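Local coordinates for YjbQ family protein (Aeropyrum pernix, PDB 2P6H) that is of unknown function but belongs to the YjbQ (UPF0047) family and may work as a trimer, at the interface of chains A and B. Coordinates in Å, arbitrary orientation; residue numbers count along the deposited sequence, not the author numbering. Chains: chain A/B, Hypothetical protein.

The interface of chains A and B. Residues chain A 1, 3, 38, 40, 130; chain B 34-36, 98, 100-102, 107.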
loop_
_atom_site.group_PDB
_atom_site.type_symbol
_atom_site.label_atom_id
_atom_site.label_comp_id
_atom_site.label_asym_id
_atom_site.label_seq_id
_atom_site.Cartn_x
_atom_site.Cartn_y
_atom_site.Cartn_z
ATOM N N MET A 1 18.278 8.658 12.690
ATOM C CA MET A 1 17.831 7.456 11.935
ATOM C C MET A 1 19.004 6.735 11.290
ATOM O O MET A 1 20.062 7.320 11.051
ATOM C CB MET A 1 16.826 7.859 10.854
ATOM C CG MET A 1 17.364 8.879 9.875
ATOM S SD MET A 1 16.125 9.456 8.709
ATOM C CE MET A 1 17.085 9.438 7.182
ATOM N N THR A 3 20.327 3.921 8.197
ATOM C CA THR A 3 20.003 3.727 6.819
ATOM C C THR A 3 20.939 2.684 6.168
ATOM O O THR A 3 22.097 2.559 6.542
ATOM C CB THR A 3 20.156 5.119 6.182
ATOM O OG1 THR A 3 18.881 5.573 5.678
ATOM C CG2 THR A 3 21.239 5.137 5.113
ATOM N N VAL A 38 11.371 1.131 7.613
ATOM C CA VAL A 38 10.744 1.255 6.296
ATOM C C VAL A 38 11.538 0.442 5.324
ATOM O O VAL A 38 12.741 0.606 5.175
ATOM C CB VAL A 38 10.729 2.715 5.790
ATOM C CG1 VAL A 38 10.034 2.788 4.431
ATOM C CG2 VAL A 38 9.989 3.599 6.776
ATOM N N TYR A 40 11.750 -0.490 1.468
ATOM C CA TYR A 40 11.277 0.008 0.190
ATOM C C TYR A 40 12.256 -0.295 -0.932
ATOM O O TYR A 40 13.455 -0.470 -0.727
ATOM C CB TYR A 40 10.991 1.524 0.288
ATOM C CG TYR A 40 12.217 2.323 0.614
ATOM C CD1 TYR A 40 12.826 2.223 1.866
ATOM C CD2 TYR A 40 12.718 3.246 -0.311
ATOM C CE1 TYR A 40 13.928 3.013 2.183
ATOM C CE2 TYR A 40 13.817 4.042 0.009
ATOM C CZ TYR A 40 14.426 3.912 1.257
ATOM O OH TYR A 40 15.515 4.706 1.577
ATOM N N LEU A 130 15.347 1.843 6.153
ATOM C CA LEU A 130 15.437 3.047 6.980
ATOM C C LEU A 130 14.887 2.746 8.359
ATOM O O LEU A 130 13.787 2.233 8.519
ATOM C CB LEU A 130 14.632 4.194 6.330
ATOM C CG LEU A 130 14.647 5.517 7.141
ATOM C CD1 LEU A 130 14.391 6.743 6.264
ATOM C CD2 LEU A 130 13.587 5.548 8.241
ATOM N N ASN B 34 17.133 14.667 6.981
ATOM C CA ASN B 34 16.918 13.242 7.240
ATOM C C ASN B 34 15.577 13.063 7.926
ATOM O O ASN B 34 15.300 13.673 8.951
ATOM C CB ASN B 34 18.004 12.683 8.172
ATOM C CG ASN B 34 19.385 12.916 7.604
ATOM O OD1 ASN B 34 19.803 12.327 6.611
ATOM N ND2 ASN B 34 20.126 13.785 8.313
ATOM N N GLY B 35 14.727 12.224 7.344
ATOM C CA GLY B 35 13.387 12.010 7.908
ATOM C C GLY B 35 12.491 11.252 6.928
ATOM O O GLY B 35 12.967 10.531 6.061
ATOM N N LEU B 36 11.150 11.390 7.103
ATOM C CA LEU B 36 10.188 10.731 6.230
ATOM C C LEU B 36 9.194 11.739 5.703
ATOM O O LEU B 36 8.823 12.697 6.370
ATOM C CB LEU B 36 9.321 9.762 7.024
ATOM C CG LEU B 36 10.008 8.578 7.674
ATOM C CD1 LEU B 36 8.951 7.884 8.543
ATOM C CD2 LEU B 36 10.506 7.519 6.692
ATOM N N VAL B 98 4.864 6.454 1.955
ATOM C CA VAL B 98 5.921 6.972 2.808
ATOM C C VAL B 98 7.195 6.946 1.987
ATOM O O VAL B 98 7.527 5.961 1.361
ATOM C CB VAL B 98 6.085 6.080 4.060
ATOM C CG1 VAL B 98 7.249 6.618 4.902
ATOM C CG2 VAL B 98 4.820 6.074 4.901
ATOM N N PRO B 100 11.304 8.048 2.279
ATOM C CA PRO B 100 12.435 8.528 3.077
ATOM C C PRO B 100 13.138 9.732 2.449
ATOM O O PRO B 100 13.172 9.892 1.223
ATOM C CB PRO B 100 13.354 7.307 3.142
ATOM C CG PRO B 100 12.514 6.081 2.909
ATOM C CD PRO B 100 11.456 6.617 1.971
ATOM N N VAL B 101 13.670 10.593 3.306
ATOM C CA VAL B 101 14.430 11.759 2.869
ATOM C C VAL B 101 15.755 11.528 3.576
ATOM O O VAL B 101 15.820 11.487 4.815
ATOM C CB VAL B 101 13.791 13.083 3.340
ATOM C CG1 VAL B 101 14.702 14.267 2.982
ATOM C CG2 VAL B 101 12.433 13.261 2.670
ATOM N N VAL B 102 16.804 11.325 2.791
ATOM C CA VAL B 102 18.121 11.045 3.362
ATOM C C VAL B 102 19.157 12.006 2.810
ATOM O O VAL B 102 19.381 12.097 1.611
ATOM C CB VAL B 102 18.541 9.614 3.008
ATOM C CG1 VAL B 102 19.761 9.208 3.832
ATOM C CG2 VAL B 102 17.404 8.651 3.293
ATOM N N SER B 107 14.189 10.029 -1.312
ATOM C CA SER B 107 14.675 8.698 -1.689
ATOM C C SER B 107 13.764 7.939 -2.716
ATOM O O SER B 107 13.230 6.872 -2.443
ATOM C CB SER B 107 14.845 7.923 -0.377
ATOM O OG SER B 107 15.646 6.765 -0.614
#
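The phenol oxygen OH of A:Tyr40 is held across the interface by a hydrogen bond, 3.0 Å to the hydroxyl OG of B:Ser107; either hydroxyl could be the donor. B:Ser107 OG lies in the plane of the tyrosine ring, at its edge, carried there by a first torsion that sets it anti to its own backbone N (chi1 -164°). The ring is also packed on one face: CG of B:Pro100 stands over it, 3.6 Å from the centroid of the A:Tyr40 ring and displaced toward the rim, a CH-pi contact. A:Tyr40 reaches this proline from the crowded first torsion, CG between backbone N and carbonyl carbon (chi1 62°). An alanine in place of A:Tyr40 has neither hydroxyl nor ring, and would probably leave B:Ser107 OG without this partner and loosen the packing around B:Pro100. The same proline is met obliquely by A:Leu130, whose CD1 packs tightly at 3.3 Å from CB of B:Pro100. Next to it, CD2 of B:Leu36 meets CG2 of A:Val38 tip to tip at 4.0 Å and also lies 4.0 Å from CD2 of A:Leu130. A:Met1, bent at chi3 (-137°), crosses B:Asn34 obliquely, its methyl CE 3.5 Å from CB of B:Asn34. In the fold, strands 2-9, 35-40 and 124-133 of chain A, with the N-terminal residue, face strands 35-40 and 96-102 of chain B with the loop residues B:Asn34 and B:Ser107, a mostly apolar part of an interface that does not obey an exact two-fold and may reflect a natural oligomer.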